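Local atomic coordinates of chlorite dismutase (Nitrobacter winogradskyi, PDB entry 3QPI), a protein that binds heme b and, as a chlorite dismutase, converts chlorite to chloride and molecular oxygen. Residues A[13-19]-A[176-182]; A[27-33]-A[49-53]. All blocks are in the same frame, centred on the assembly; numbering follows the deposited sequence.

Contact 1 (A[13-19]-A[176-182]); sequences AWSILSV and DIRLARA
Ile16 and Leu179 run alongside each other on one face of two antiparallel strands, and Leu179 CD1 is pushed to 3.4 Å from Ile16 CG1, a snug fit. Trp14, its CG anti to the carbonyl carbon (chi1 -63°), brings CE3 to 3.7 Å from Leu179 CB, while Arg181 CD sits over a face of the indole, whose ring meets Trp144 edge-to-face. On the face of Ile16 and Leu179, the side chains of Val19 and Ile177 touch more lightly, CG2 to CG1 4.3 Å. The other face, with Ser15, Ala180, Ser18 and Arg178, is wetter: one water bonds Ser15 OG and, weakly, Arg181 O; another joins Ser18 OG and Asp176 O. Arg178 forms salt bridges to Asp176 (NH2 to OD1, 2.9 Å) and Glu156; Asp176 OD2 is also held in one by Arg163.

Ser15 N donates to Ala180 O at 2.9 Å, and Ala180 N returns a bond to Ser15 O. At Leu17 and Ser18 a classic beta bulge sets both residues against Arg178, whose O receives two weak bonds, from Leu17 N (2.8 Å) and Ser18 N (3.3 Å); Arg178 N closes it with a straight bond to Ser18 O (2.8 Å, 169°). Backbone bonds thus join the strands, while side chains give the sheet one apolar face and one hydrated, charged face.

Contact 2 (A[27-33]-A[49-53]); sequences LMAASHL and PWQLR
The indole of Trp50 has Leu27 CB over one face, in a CH-pi contact 4.1 Å from the centroid of the five-membered ring and 24° off its normal. At its edge, near the ring plane, lies Met28 O, which accepts a weak hydrogen bond from Trp50 NE1 (2.8 Å) bent to 130° at the hydrogen. Leu33 CD1 approaches the far end of the ring obliquely, 4.1 Å from CH2, the two side chains crossing at about a right angle. With CG between the backbone N and the carbonyl carbon (chi1 43°), the indole of Trp50 is swung across to the 27-33 segment. Ile177 also touches the ring.

Beside the indole, Pro49 packs its own ring against Met28 and Ala30. Met28 SD meets Pro49 CA at 3.7 Å, the methionine crossing the proline at about a right angle, and Ala30 CB touches Pro49 CG at 3.8 Å. A water accepts from Met28 N and donates weakly to Pro49 O, linking the two backbones. Leu27 and Leu52 reach tip to tip through their CD1 atoms. A leucine in place of Trp50 would probably leave Met28 O without its indole N-H and open a gap between Leu27 and Leu33.

No backbone hydrogen bond joins the two segments, since strand 4-9 lies between strands 32-37 and 50-54: Trp50 pairs with Gly8 and Leu52 with Phe6, while His32 pairs with Gly9. The indole instead reaches past that strand to the loop leading into strand 32-37. Such side-chain packing over a neighbouring strand fits the end of the antiparallel sheet in the alpha+beta, ferredoxin-like fold of the chlorite dismutase family.

In the fold
Contacts 1 and 2 share one antiparallel sheet and touch directly: Ile16 N lies 2.7 Å from Ser31 O and Trp14 O 2.8 Å from Leu33 N, both probable hydrogen bonds. In contact 1 Trp14, Ile177 and Leu179 are buried while Ala13, Leu17, Arg181 and Ala182 are exposed; in contact 2 Leu33, Trp50 and Leu52 are buried while Met28 is at the surface. Contact 1 joins adjacent mid-sheet strands through backbone bonds, with charged and hydrated groups on the face where Arg178 meets helix 152-163. Contact 2 brings strand 50-54, outermost within this chain, to the loop entering strand 32-37 and to Leu33, by side-chain packing and one weak indole N-H bond. Leu179 touches Leu33, continuing the apolar packing.

Contact 1 (A[13-19]-A[176-182])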
loop_
_atom_site.group_PDB
_atom_site.type_symbol
_atom_site.label_atom_id
_atom_site.label_comp_id
_atom_site.label_asym_id
_atom_site.label_seq_id
_atom_site.Cartn_x
_atom_site.Cartn_y
_atom_site.Cartn_z
ATOM N N ALA A 13 -9.046 -11.987 -9.702
ATOM C CA ALA A 13 -7.972 -12.901 -9.465
ATOM C C ALA A 13 -7.747 -13.154 -7.961
ATOM O O ALA A 13 -6.917 -13.994 -7.615
ATOM C CB ALA A 13 -6.671 -12.315 -10.083
ATOM N N TRP A 14 -8.433 -12.418 -7.067
ATOM C CA TRP A 14 -8.158 -12.538 -5.627
ATOM C C TRP A 14 -9.460 -12.671 -4.930
ATOM O O TRP A 14 -10.400 -11.994 -5.311
ATOM C CB TRP A 14 -7.432 -11.316 -5.080
ATOM C CG TRP A 14 -6.070 -11.118 -5.702
ATOM C CD1 TRP A 14 -5.780 -10.412 -6.809
ATOM C CD2 TRP A 14 -4.839 -11.653 -5.215
ATOM N NE1 TRP A 14 -4.408 -10.477 -7.076
ATOM C CE2 TRP A 14 -3.820 -11.241 -6.099
ATOM C CE3 TRP A 14 -4.503 -12.455 -4.117
ATOM C CZ2 TRP A 14 -2.492 -11.606 -5.924
ATOM C CZ3 TRP A 14 -3.164 -12.816 -3.940
ATOM C CH2 TRP A 14 -2.190 -12.392 -4.838
ATOM N N SER A 15 -9.545 -13.577 -3.956
ATOM C CA SER A 15 -10.717 -13.577 -3.076
ATOM C C SER A 15 -10.313 -12.721 -1.904
ATOM O O SER A 15 -9.108 -12.579 -1.575
ATOM C CB SER A 15 -11.114 -14.978 -2.595
ATOM O OG SER A 15 -9.991 -15.640 -2.047
ATOM N N ILE A 16 -11.314 -12.107 -1.313
ATOM C CA ILE A 16 -11.079 -11.242 -0.166
ATOM C C ILE A 16 -11.295 -12.014 1.139
ATOM O O ILE A 16 -12.427 -12.421 1.464
ATOM C CB ILE A 16 -12.001 -9.991 -0.179
ATOM C CG1 ILE A 16 -11.660 -9.091 -1.370
ATOM C CG2 ILE A 16 -11.844 -9.190 1.133
ATOM C CD1 ILE A 16 -12.761 -8.097 -1.699
ATOM N N LEU A 17 -10.188 -12.209 1.851
ATOM C CA LEU A 17 -10.165 -12.813 3.197
ATOM C C LEU A 17 -10.912 -11.926 4.170
ATOM O O LEU A 17 -11.861 -12.357 4.815
ATOM C CB LEU A 17 -8.703 -12.998 3.659
ATOM C CG LEU A 17 -7.974 -13.986 2.747
ATOM C CD1 LEU A 17 -6.460 -14.132 3.023
ATOM C CD2 LEU A 17 -8.695 -15.341 2.823
ATOM N N SER A 18 -10.525 -10.657 4.223
ATOM C CA SER A 18 -11.095 -9.739 5.205
ATOM C C SER A 18 -10.953 -8.278 4.804
ATOM O O SER A 18 -9.979 -7.876 4.140
ATOM C CB SER A 18 -10.405 -9.929 6.563
ATOM O OG SER A 18 -9.001 -9.876 6.382
ATOM N N VAL A 19 -11.925 -7.497 5.252
ATOM C CA VAL A 19 -11.856 -6.045 5.230
ATOM C C VAL A 19 -12.110 -5.523 6.641
ATOM O O VAL A 19 -13.183 -5.762 7.206
ATOM C CB VAL A 19 -12.926 -5.445 4.316
ATOM C CG1 VAL A 19 -12.839 -3.910 4.331
ATOM C CG2 VAL A 19 -12.800 -6.008 2.892
ATOM N N ASP A 176 -7.890 -1.822 6.016
ATOM C CA ASP A 176 -7.140 -3.052 5.889
ATOM C C ASP A 176 -7.915 -4.089 5.042
ATOM O O ASP A 176 -8.925 -4.648 5.489
ATOM C CB ASP A 176 -6.841 -3.613 7.289
ATOM C CG ASP A 176 -5.417 -3.336 7.737
ATOM O OD1 ASP A 176 -4.564 -3.005 6.888
ATOM O OD2 ASP A 176 -5.142 -3.451 8.946
ATOM N N ILE A 177 -7.458 -4.322 3.813
ATOM C CA ILE A 177 -8.005 -5.399 2.984
ATOM C C ILE A 177 -6.981 -6.523 2.833
ATOM O O ILE A 177 -5.823 -6.266 2.491
ATOM C CB ILE A 177 -8.422 -4.866 1.599
ATOM C CG1 ILE A 177 -9.389 -3.688 1.765
ATOM C CG2 ILE A 177 -9.081 -5.977 0.771
ATOM C CD1 ILE A 177 -9.652 -2.942 0.516
ATOM N N ARG A 178 -7.388 -7.763 3.109
ATOM C CA ARG A 178 -6.481 -8.897 2.924
ATOM C C ARG A 178 -7.028 -9.890 1.906
ATOM O O ARG A 178 -8.227 -10.161 1.878
ATOM C CB ARG A 178 -6.204 -9.622 4.256
ATOM C CG ARG A 178 -5.530 -8.742 5.311
ATOM C CD ARG A 178 -4.132 -8.275 4.875
ATOM N NE ARG A 178 -3.499 -7.455 5.904
ATOM C CZ ARG A 178 -3.587 -6.124 5.985
ATOM N NH1 ARG A 178 -4.285 -5.419 5.088
ATOM N NH2 ARG A 178 -2.979 -5.491 6.988
ATOM N N LEU A 179 -6.134 -10.472 1.107
ATOM C CA LEU A 179 -6.533 -11.327 -0.015
ATOM C C LEU A 179 -5.820 -12.667 -0.042
ATOM O O LEU A 179 -4.699 -12.797 0.457
ATOM C CB LEU A 179 -6.208 -10.654 -1.356
ATOM C CG LEU A 179 -6.731 -9.267 -1.721
ATOM C CD1 LEU A 179 -8.254 -9.201 -1.612
ATOM C CD2 LEU A 179 -6.016 -8.155 -0.850
ATOM N N ALA A 180 -6.468 -13.631 -0.704
ATOM C CA ALA A 180 -5.883 -14.925 -1.036
ATOM C C ALA A 180 -6.076 -15.172 -2.531
ATOM O O ALA A 180 -7.154 -14.907 -3.081
ATOM C CB ALA A 180 -6.549 -16.038 -0.230
ATOM N N ARG A 181 -5.036 -15.665 -3.192
ATOM C CA ARG A 181 -5.097 -15.862 -4.628
ATOM C C ARG A 181 -6.196 -16.877 -4.984
ATOM O O ARG A 181 -6.267 -17.977 -4.416
ATOM C CB ARG A 181 -3.745 -16.303 -5.183
ATOM C CG ARG A 181 -3.666 -16.236 -6.712
ATOM C CD ARG A 181 -2.255 -15.858 -7.190
ATOM N NE ARG A 181 -1.457 -17.059 -7.451
ATOM C CZ ARG A 181 -0.141 -17.156 -7.256
ATOM N NH1 ARG A 181 0.557 -16.132 -6.781
ATOM N NH2 ARG A 181 0.480 -18.293 -7.535
ATOM N N ALA A 182 -7.074 -16.474 -5.899
ATOM C CA ALA A 182 -8.159 -17.328 -6.344
ATOM C C ALA A 182 -7.707 -18.159 -7.543
ATOM O O ALA A 182 -7.314 -19.316 -7.394
ATOM C CB ALA A 182 -9.358 -16.495 -6.704
HETATM O O HOH W 1 -8.961 -17.901 -2.846
HETATM O O HOH W 2 -8.578 -6.900 6.777
#

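Contact 2 (A[27-33]-A[49-53])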
loop_
_atom_site.group_PDB
_atom_site.type_symbol
_atom_site.label_atom_id
_atom_site.label_comp_id
_atom_site.label_asym_id
_atom_site.label_seq_id
_atom_site.Cartn_x
_atom_site.Cartn_y
_atom_site.Cartn_z
ATOM N N LEU A 27 -14.587 0.155 4.339
ATOM C CA LEU A 27 -15.212 -0.117 3.055
ATOM C C LEU A 27 -16.145 -1.289 3.206
ATOM O O LEU A 27 -15.971 -2.128 4.095
ATOM C CB LEU A 27 -14.171 -0.439 1.991
ATOM C CG LEU A 27 -13.254 0.715 1.622
ATOM C CD1 LEU A 27 -12.019 0.192 0.875
ATOM C CD2 LEU A 27 -14.014 1.750 0.810
ATOM N N MET A 28 -17.130 -1.342 2.323
ATOM C CA MET A 28 -18.132 -2.388 2.343
ATOM C C MET A 28 -17.496 -3.750 2.066
ATOM O O MET A 28 -16.453 -3.840 1.414
ATOM C CB MET A 28 -19.181 -2.060 1.284
ATOM C CG MET A 28 -20.268 -3.099 1.099
ATOM S SD MET A 28 -21.432 -2.611 -0.205
ATOM C CE MET A 28 -21.741 -0.892 0.221
ATOM N N ALA A 29 -18.124 -4.806 2.575
ATOM C CA ALA A 29 -17.669 -6.179 2.331
ATOM C C ALA A 29 -17.850 -6.586 0.865
ATOM O O ALA A 29 -18.805 -6.174 0.210
ATOM C CB ALA A 29 -18.425 -7.151 3.226
ATOM N N ALA A 30 -16.917 -7.388 0.357
ATOM C CA ALA A 30 -17.044 -7.970 -0.976
ATOM C C ALA A 30 -16.312 -9.308 -0.978
ATOM O O ALA A 30 -15.500 -9.545 -0.091
ATOM C CB ALA A 30 -16.468 -7.027 -2.041
ATOM N N SER A 31 -16.574 -10.177 -1.957
ATOM C CA SER A 31 -15.985 -11.515 -1.898
ATOM C C SER A 31 -14.680 -11.592 -2.678
ATOM O O SER A 31 -13.807 -12.361 -2.312
ATOM C CB SER A 31 -16.978 -12.600 -2.349
ATOM O OG SER A 31 -17.015 -12.756 -3.742
ATOM N N HIS A 32 -14.535 -10.748 -3.701
ATOM C CA HIS A 32 -13.382 -10.810 -4.597
ATOM C C HIS A 32 -12.840 -9.452 -4.978
ATOM O O HIS A 32 -13.541 -8.451 -4.951
ATOM C CB HIS A 32 -13.735 -11.529 -5.906
ATOM C CG HIS A 32 -13.881 -13.001 -5.750
ATOM N ND1 HIS A 32 -14.923 -13.569 -5.052
ATOM C CD2 HIS A 32 -13.094 -14.024 -6.158
ATOM C CE1 HIS A 32 -14.788 -14.883 -5.059
ATOM N NE2 HIS A 32 -13.690 -15.185 -5.728
ATOM N N LEU A 33 -11.574 -9.454 -5.374
ATOM C CA LEU A 33 -10.917 -8.263 -5.823
ATOM C C LEU A 33 -10.465 -8.476 -7.261
ATOM O O LEU A 33 -9.725 -9.418 -7.540
ATOM C CB LEU A 33 -9.719 -7.957 -4.927
ATOM C CG LEU A 33 -8.834 -6.834 -5.456
ATOM C CD1 LEU A 33 -9.641 -5.524 -5.540
ATOM C CD2 LEU A 33 -7.561 -6.650 -4.607
ATOM N N PRO A 49 -19.737 -2.970 -4.656
ATOM C CA PRO A 49 -19.417 -2.610 -3.269
ATOM C C PRO A 49 -18.490 -1.412 -3.177
ATOM O O PRO A 49 -18.769 -0.485 -2.428
ATOM C CB PRO A 49 -18.727 -3.868 -2.733
ATOM C CG PRO A 49 -19.360 -4.973 -3.508
ATOM C CD PRO A 49 -19.598 -4.416 -4.890
ATOM N N TRP A 50 -17.393 -1.447 -3.918
ATOM C CA TRP A 50 -16.505 -0.298 -4.007
ATOM C C TRP A 50 -15.568 -0.489 -5.167
ATOM O O TRP A 50 -15.384 -1.617 -5.641
ATOM C CB TRP A 50 -15.690 -0.088 -2.718
ATOM C CG TRP A 50 -15.104 -1.335 -2.091
ATOM C CD1 TRP A 50 -15.663 -2.078 -1.100
ATOM C CD2 TRP A 50 -13.851 -1.964 -2.406
ATOM N NE1 TRP A 50 -14.843 -3.130 -0.777
ATOM C CE2 TRP A 50 -13.725 -3.083 -1.566
ATOM C CE3 TRP A 50 -12.828 -1.687 -3.317
ATOM C CZ2 TRP A 50 -12.616 -3.923 -1.596
ATOM C CZ3 TRP A 50 -11.728 -2.519 -3.354
ATOM C CH2 TRP A 50 -11.627 -3.622 -2.492
ATOM N N GLN A 51 -14.990 0.616 -5.617
ATOM C CA GLN A 51 -14.012 0.623 -6.692
ATOM C C GLN A 51 -13.033 1.765 -6.462
ATOM O O GLN A 51 -13.436 2.879 -6.139
ATOM C CB GLN A 51 -14.706 0.809 -8.037
ATOM C CG GLN A 51 -13.797 0.578 -9.230
ATOM C CD GLN A 51 -14.570 0.614 -10.536
ATOM O OE1 GLN A 51 -15.119 1.652 -10.917
ATOM N NE2 GLN A 51 -14.635 -0.523 -11.221
ATOM N N LEU A 52 -11.751 1.483 -6.651
ATOM C CA LEU A 52 -10.694 2.398 -6.283
ATOM C C LEU A 52 -9.651 2.441 -7.383
ATOM O O LEU A 52 -9.333 1.415 -7.955
ATOM C CB LEU A 52 -10.039 1.892 -5.005
ATOM C CG LEU A 52 -10.919 1.910 -3.753
ATOM C CD1 LEU A 52 -10.138 1.337 -2.602
ATOM C CD2 LEU A 52 -11.367 3.312 -3.422
ATOM N N ARG A 53 -9.113 3.619 -7.683
ATOM C CA ARG A 53 -8.180 3.767 -8.807
ATOM C C ARG A 53 -6.935 4.525 -8.400
ATOM O O ARG A 53 -6.983 5.430 -7.551
ATOM C CB ARG A 53 -8.850 4.505 -9.967
ATOM C CG ARG A 53 -10.168 3.895 -10.347
ATOM C CD ARG A 53 -10.923 4.721 -11.368
ATOM N NE ARG A 53 -12.234 4.129 -11.643
ATOM C CZ ARG A 53 -12.662 3.759 -12.849
ATOM N NH1 ARG A 53 -11.904 3.935 -13.929
ATOM N NH2 ARG A 53 -13.870 3.229 -12.988
HETATM O O HOH W 3 -17.454 0.895 0.412
#